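Periplasmic binding protein (Veillonella parvula, PDB 4LJS) probably captures a chelated metal or similar small ligand in the periplasm and delivers it to a membrane importer. Local coordinates at residues E242-V247 / G275-R280; P194-F199 / H224-D229. All coordinates share one frame; numbering follows the deposited sequence.

Contact 1. Residues E242-V247 / G275-R280; sequences EQNPDV and GVNALR
N244 and P245 meet the first turn of helix 277-280 and take up its two leading amide N-H groups. The contact belongs to an alpha/beta lobe with a largely parallel sheet: the turn that ends helix 237-243 and leads into strand 247-252 packs against the helix that precedes the neighbouring strand 284-288. N244 OD1 accepts from N277 N at 3.0 Å, a nearly straight bond (169° at the hydrogen) whose donor lies only 18° from the plane of the amide carbonyl. One residue on, A278 N makes a weak, bent bond of 3.1 Å to P245 O. Within the helix, V276 at the N-cap position offers its carbonyl to R280 N and more weakly to L279 N, which accounts for all four N-H groups of the turn. The N244 side chain reaches across because its CG stands anti to the backbone N (chi1 -161°). N244 has positive phi and is the first residue after helix 237-243 to leave helical geometry. The side chains of N244 and N277 cross at about a right angle; their ND2 atoms, both donors, come within 3.2 Å without bonding. Beside these polar groups, V276 CG1 touches P245 CD at 3.7 Å and also borders N244 OD1, so the oxygen sits against apolar carbon on one flank. A278 CB packs against the carbonyl oxygens of P245 and D246, and its CA makes a bent CA-H...O contact with D246 O. D246 runs alongside N277, the carboxylate and amide planes nearly parallel, but its main partner lies elsewhere: OD2 takes the N-H of K196. Its other oxygen, OD1, stays 4.0 Å from N277 ND2.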
loop_
_atom_site.group_PDB
_atom_site.type_symbol
_atom_site.label_atom_id
_atom_site.label_comp_id
_atom_site.label_asym_id
_atom_site.label_seq_id
_atom_site.Cartn_x
_atom_site.Cartn_y
_atom_site.Cartn_z
ATOM N N GLU A 242 -6.519 -13.211 -26.466
ATOM C CA GLU A 242 -6.185 -12.268 -27.527
ATOM C C GLU A 242 -5.006 -11.374 -27.142
ATOM O O GLU A 242 -4.058 -11.223 -27.911
ATOM C CB GLU A 242 -7.401 -11.413 -27.883
ATOM C CG GLU A 242 -7.131 -10.353 -28.941
ATOM C CD GLU A 242 -8.354 -9.497 -29.240
ATOM O OE1 GLU A 242 -8.221 -8.253 -29.246
ATOM O OE2 GLU A 242 -9.444 -10.063 -29.472
ATOM N N GLN A 243 -5.068 -10.789 -25.949
ATOM C CA GLN A 243 -4.028 -9.870 -25.494
ATOM C C GLN A 243 -2.697 -10.588 -25.280
ATOM O O GLN A 243 -1.635 -10.041 -25.580
ATOM C CB GLN A 243 -4.467 -9.136 -24.226
ATOM C CG GLN A 243 -5.573 -8.117 -24.461
ATOM C CD GLN A 243 -5.103 -6.940 -25.289
ATOM O OE1 GLN A 243 -4.043 -6.367 -25.029
ATOM N NE2 GLN A 243 -5.887 -6.574 -26.301
ATOM N N ASN A 244 -2.769 -11.811 -24.761
ATOM C CA ASN A 244 -1.612 -12.704 -24.680
ATOM C C ASN A 244 -0.421 -12.138 -23.889
ATOM O O ASN A 244 0.640 -11.883 -24.454
ATOM C CB ASN A 244 -1.178 -13.115 -26.095
ATOM C CG ASN A 244 -0.321 -14.364 -26.109
ATOM O OD1 ASN A 244 -0.403 -15.201 -25.212
ATOM N ND2 ASN A 244 0.507 -14.497 -27.139
ATOM N N PRO A 245 -0.591 -11.954 -22.571
ATOM C CA PRO A 245 0.508 -11.409 -21.767
ATOM C C PRO A 245 1.686 -12.372 -21.644
ATOM O O PRO A 245 1.488 -13.586 -21.593
ATOM C CB PRO A 245 -0.133 -11.208 -20.394
ATOM C CG PRO A 245 -1.262 -12.194 -20.357
ATOM C CD PRO A 245 -1.783 -12.254 -21.758
ATOM N N ASP A 246 2.893 -11.815 -21.600
ATOM C CA ASP A 246 4.105 -12.562 -21.281
ATOM C C ASP A 246 4.153 -12.999 -19.823
ATOM O O ASP A 246 4.791 -14.000 -19.494
ATOM C CB ASP A 246 5.330 -11.692 -21.540
ATOM C CG ASP A 246 5.424 -11.239 -22.968
ATOM O OD1 ASP A 246 5.254 -12.089 -23.869
ATOM O OD2 ASP A 246 5.660 -10.033 -23.186
ATOM N N VAL A 247 3.506 -12.222 -18.955
ATOM C CA VAL A 247 3.516 -12.471 -17.515
ATOM C C VAL A 247 2.199 -12.005 -16.882
ATOM O O VAL A 247 1.703 -10.914 -17.176
ATOM C CB VAL A 247 4.731 -11.789 -16.825
ATOM C CG1 VAL A 247 4.800 -10.306 -17.179
ATOM C CG2 VAL A 247 4.685 -11.974 -15.318
ATOM N N GLY A 275 -2.967 -21.774 -23.940
ATOM C CA GLY A 275 -2.179 -21.263 -25.048
ATOM C C GLY A 275 -1.430 -19.973 -24.746
ATOM O O GLY A 275 -0.472 -19.629 -25.434
ATOM N N VAL A 276 -1.860 -19.259 -23.712
ATOM C CA VAL A 276 -1.266 -17.971 -23.376
ATOM C C VAL A 276 0.203 -18.113 -22.954
ATOM O O VAL A 276 0.554 -19.013 -22.192
ATOM C CB VAL A 276 -2.090 -17.261 -22.278
ATOM C CG1 VAL A 276 -1.416 -15.984 -21.832
ATOM C CG2 VAL A 276 -3.501 -16.975 -22.786
ATOM N N ASN A 277 1.049 -17.223 -23.467
ATOM C CA ASN A 277 2.487 -17.263 -23.207
ATOM C C ASN A 277 2.857 -17.353 -21.735
ATOM O O ASN A 277 3.715 -18.150 -21.356
ATOM C CB ASN A 277 3.179 -16.048 -23.827
ATOM C CG ASN A 277 3.233 -16.116 -25.336
ATOM O OD1 ASN A 277 3.063 -17.184 -25.935
ATOM N ND2 ASN A 277 3.481 -14.974 -25.965
ATOM N N ALA A 278 2.210 -16.530 -20.915
ATOM C CA ALA A 278 2.472 -16.507 -19.476
ATOM C C ALA A 278 2.261 -17.882 -18.843
ATOM O O ALA A 278 3.010 -18.285 -17.949
ATOM C CB ALA A 278 1.596 -15.464 -18.790
ATOM N N LEU A 279 1.242 -18.596 -19.313
ATOM C CA LEU A 279 0.981 -19.958 -18.850
ATOM C C LEU A 279 2.002 -20.969 -19.381
ATOM O O LEU A 279 2.533 -21.772 -18.618
ATOM C CB LEU A 279 -0.443 -20.398 -19.205
ATOM C CG LEU A 279 -1.522 -20.014 -18.187
ATOM C CD1 LEU A 279 -2.751 -20.876 -18.368
ATOM C CD2 LEU A 279 -0.992 -20.168 -16.786
ATOM N N ARG A 280 2.274 -20.921 -20.683
ATOM C CA ARG A 280 3.250 -21.816 -21.307
ATOM C C ARG A 280 4.609 -21.733 -20.627
ATOM O O ARG A 280 5.293 -22.741 -20.453
ATOM C CB ARG A 280 3.425 -21.475 -22.787
ATOM C CG ARG A 280 2.254 -21.832 -23.685
ATOM C CD ARG A 280 2.466 -21.294 -25.095
ATOM N NE ARG A 280 3.773 -21.668 -25.631
ATOM C CZ ARG A 280 4.802 -20.835 -25.756
ATOM N NH1 ARG A 280 4.681 -19.567 -25.391
ATOM N NH2 ARG A 280 5.954 -21.270 -26.254
#

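Contact 2. Residues P194-F199 / H224-D229; sequences PPKALF and HADVID
K196 with D226 and A197 with V227 form two parallel bridges that join strand 196-203 to the short strand 226-227. Three backbone hydrogen bonds hold them: D226 N gives to P195 O at 2.8 Å, A197 N to D226 O at 2.9 Å, and I228 N to A197 O at 2.9 Å. The first and last run nearly along the C=O axis, whereas A197 N stands above the carbonyl plane of D226. D226 O also receives a CA-H contact from K196 CA. Farther on a water replaces the direct link, accepting from F199 N and donating to I228 O at 2.7 Å; it lies in the plane of the F199 ring, at its edge.

Among apolar contacts, K196 CG, anti to the backbone N (chi1 179°), meets I228 CG1 at 3.6 Å, the two side chains crossing at about a right angle, and I228 CD1 reaches L198 CB. F199 CD1 approaches V227 CG1 at 4.2 Å, while its ring stacks on F249. P195, A197 and A225 pack on L310 of helix 299-310.

Charge enters beside D226. The K196 chain, bent at chi2 and chi3, lies alongside D226, with K196 CD 3.5 Å from D226 OD2. The opposite charges do not touch: K196 NZ is 4.7 Å from D226 OD2 and instead bonds weakly to Q243 O. An alanine at K196 would probably leave I228 CG1 without its methylene neighbour and Q243 O without that donor. H224, with positive phi, is the C-prime residue of the Schellman motif closing helix 215-222, from which the chain enters strand 226-227. A strand, a helix and a second parallel strand are thus joined as in a beta-alpha-beta unit, here with strand 206-209 inserted.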
loop_
_atom_site.group_PDB
_atom_site.type_symbol
_atom_site.label_atom_id
_atom_site.label_comp_id
_atom_site.label_asym_id
_atom_site.label_seq_id
_atom_site.Cartn_x
_atom_site.Cartn_y
_atom_site.Cartn_z
ATOM N N PRO A 194 9.940 -4.607 -24.509
ATOM C CA PRO A 194 9.165 -4.459 -23.272
ATOM C C PRO A 194 8.213 -5.630 -23.093
ATOM O O PRO A 194 7.551 -6.013 -24.053
ATOM C CB PRO A 194 8.358 -3.176 -23.509
ATOM C CG PRO A 194 9.079 -2.455 -24.593
ATOM C CD PRO A 194 9.671 -3.520 -25.463
ATOM N N PRO A 195 8.156 -6.203 -21.883
ATOM C CA PRO A 195 7.268 -7.341 -21.625
ATOM C C PRO A 195 5.808 -6.891 -21.580
ATOM O O PRO A 195 5.527 -5.766 -21.169
ATOM C CB PRO A 195 7.719 -7.820 -20.244
ATOM C CG PRO A 195 8.247 -6.595 -19.585
ATOM C CD PRO A 195 8.907 -5.801 -20.680
ATOM N N LYS A 196 4.895 -7.755 -22.013
ATOM C CA LYS A 196 3.469 -7.454 -21.931
ATOM C C LYS A 196 2.854 -8.072 -20.669
ATOM O O LYS A 196 2.788 -9.302 -20.534
ATOM C CB LYS A 196 2.738 -7.938 -23.190
ATOM C CG LYS A 196 1.236 -7.676 -23.153
ATOM C CD LYS A 196 0.730 -6.948 -24.394
ATOM C CE LYS A 196 0.661 -7.868 -25.593
ATOM N NZ LYS A 196 -0.387 -7.417 -26.551
ATOM N N ALA A 197 2.400 -7.219 -19.756
ATOM C CA ALA A 197 1.925 -7.671 -18.448
ATOM C C ALA A 197 0.409 -7.572 -18.266
ATOM O O ALA A 197 -0.238 -6.662 -18.794
ATOM C CB ALA A 197 2.630 -6.901 -17.333
ATOM N N LEU A 198 -0.141 -8.510 -17.496
ATOM C CA LEU A 198 -1.542 -8.473 -17.106
ATOM C C LEU A 198 -1.677 -8.553 -15.593
ATOM O O LEU A 198 -1.145 -9.471 -14.968
ATOM C CB LEU A 198 -2.314 -9.625 -17.750
ATOM C CG LEU A 198 -3.756 -9.775 -17.263
ATOM C CD1 LEU A 198 -4.613 -8.610 -17.744
ATOM C CD2 LEU A 198 -4.347 -11.113 -17.690
ATOM N N PHE A 199 -2.387 -7.589 -15.009
ATOM C CA PHE A 199 -2.670 -7.604 -13.577
ATOM C C PHE A 199 -4.145 -7.890 -13.353
ATOM O O PHE A 199 -5.010 -7.127 -13.794
ATOM C CB PHE A 199 -2.322 -6.265 -12.935
ATOM C CG PHE A 199 -0.879 -5.878 -13.074
ATOM C CD1 PHE A 199 -0.414 -5.276 -14.235
ATOM C CD2 PHE A 199 0.010 -6.098 -12.037
ATOM C CE1 PHE A 199 0.915 -4.908 -14.358
ATOM C CE2 PHE A 199 1.340 -5.735 -12.152
ATOM C CZ PHE A 199 1.795 -5.143 -13.318
ATOM N N HIS A 224 8.411 0.274 -17.282
ATOM C CA HIS A 224 8.508 0.236 -18.743
ATOM C C HIS A 224 7.854 -0.994 -19.375
ATOM O O HIS A 224 8.191 -1.376 -20.498
ATOM C CB HIS A 224 9.962 0.352 -19.207
ATOM C CG HIS A 224 10.131 1.227 -20.405
ATOM N ND1 HIS A 224 9.933 2.591 -20.358
ATOM C CD2 HIS A 224 10.443 0.932 -21.689
ATOM C CE1 HIS A 224 10.123 3.099 -21.564
ATOM N NE2 HIS A 224 10.442 2.117 -22.387
ATOM N N ALA A 225 6.923 -1.611 -18.656
ATOM C CA ALA A 225 6.195 -2.744 -19.211
ATOM C C ALA A 225 5.052 -2.267 -20.097
ATOM O O ALA A 225 4.594 -1.128 -19.994
ATOM C CB ALA A 225 5.660 -3.639 -18.103
ATOM N N ASP A 226 4.595 -3.151 -20.969
ATOM C CA ASP A 226 3.415 -2.893 -21.774
ATOM C C ASP A 226 2.206 -3.449 -21.018
ATOM O O ASP A 226 1.906 -4.640 -21.100
ATOM C CB ASP A 226 3.567 -3.550 -23.151
ATOM C CG ASP A 226 2.437 -3.201 -24.101
ATOM O OD1 ASP A 226 1.696 -2.235 -23.823
ATOM O OD2 ASP A 226 2.298 -3.890 -25.135
ATOM N N VAL A 227 1.533 -2.584 -20.265
ATOM C CA VAL A 227 0.442 -3.012 -19.398
ATOM C C VAL A 227 -0.861 -3.159 -20.173
ATOM O O VAL A 227 -1.313 -2.224 -20.832
ATOM C CB VAL A 227 0.241 -2.042 -18.206
ATOM C CG1 VAL A 227 -0.919 -2.493 -17.339
ATOM C CG2 VAL A 227 1.498 -1.969 -17.370
ATOM N N ILE A 228 -1.455 -4.344 -20.092
ATOM C CA ILE A 228 -2.738 -4.614 -20.734
ATOM C C ILE A 228 -3.879 -3.918 -19.997
ATOM O O ILE A 228 -3.939 -3.947 -18.767
ATOM C CB ILE A 228 -3.023 -6.128 -20.773
ATOM C CG1 ILE A 228 -1.958 -6.845 -21.601
ATOM C CG2 ILE A 228 -4.411 -6.405 -21.331
ATOM C CD1 ILE A 228 -2.077 -8.338 -21.576
ATOM N N ASP A 229 -4.778 -3.290 -20.750
ATOM C CA ASP A 229 -5.938 -2.621 -20.165
ATOM C C ASP A 229 -7.071 -2.506 -21.176
ATOM O O ASP A 229 -7.033 -1.664 -22.071
ATOM C CB ASP A 229 -5.553 -1.234 -19.646
ATOM C CG ASP A 229 -6.670 -0.566 -18.859
ATOM O OD1 ASP A 229 -7.709 -1.215 -18.605
ATOM O OD2 ASP A 229 -6.496 0.609 -18.473
HETATM O O HOH W 1 -3.216 -5.255 -16.459
#

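In the fold
Both contacts sit in the same lobe, their centres 11 Å apart, and strand 196-203 stands between them: it pairs with strand 226-227 in contact 2 and with strand 247-252, which begins at the end of contact 1. Each mixes buried with exposed residues, but contact 1 is farther from the chain centre. Contact 2 is sheet chemistry, regular backbone bonding over a larger interface; contact 1 joins a loop to a helix start and relies on an asparagine side chain. K196 touches both, and a backbone bond from L198 N to V247 O links them further. Helix 237-243 follows strand 226-227 along the chain, and its last turn opens contact 1.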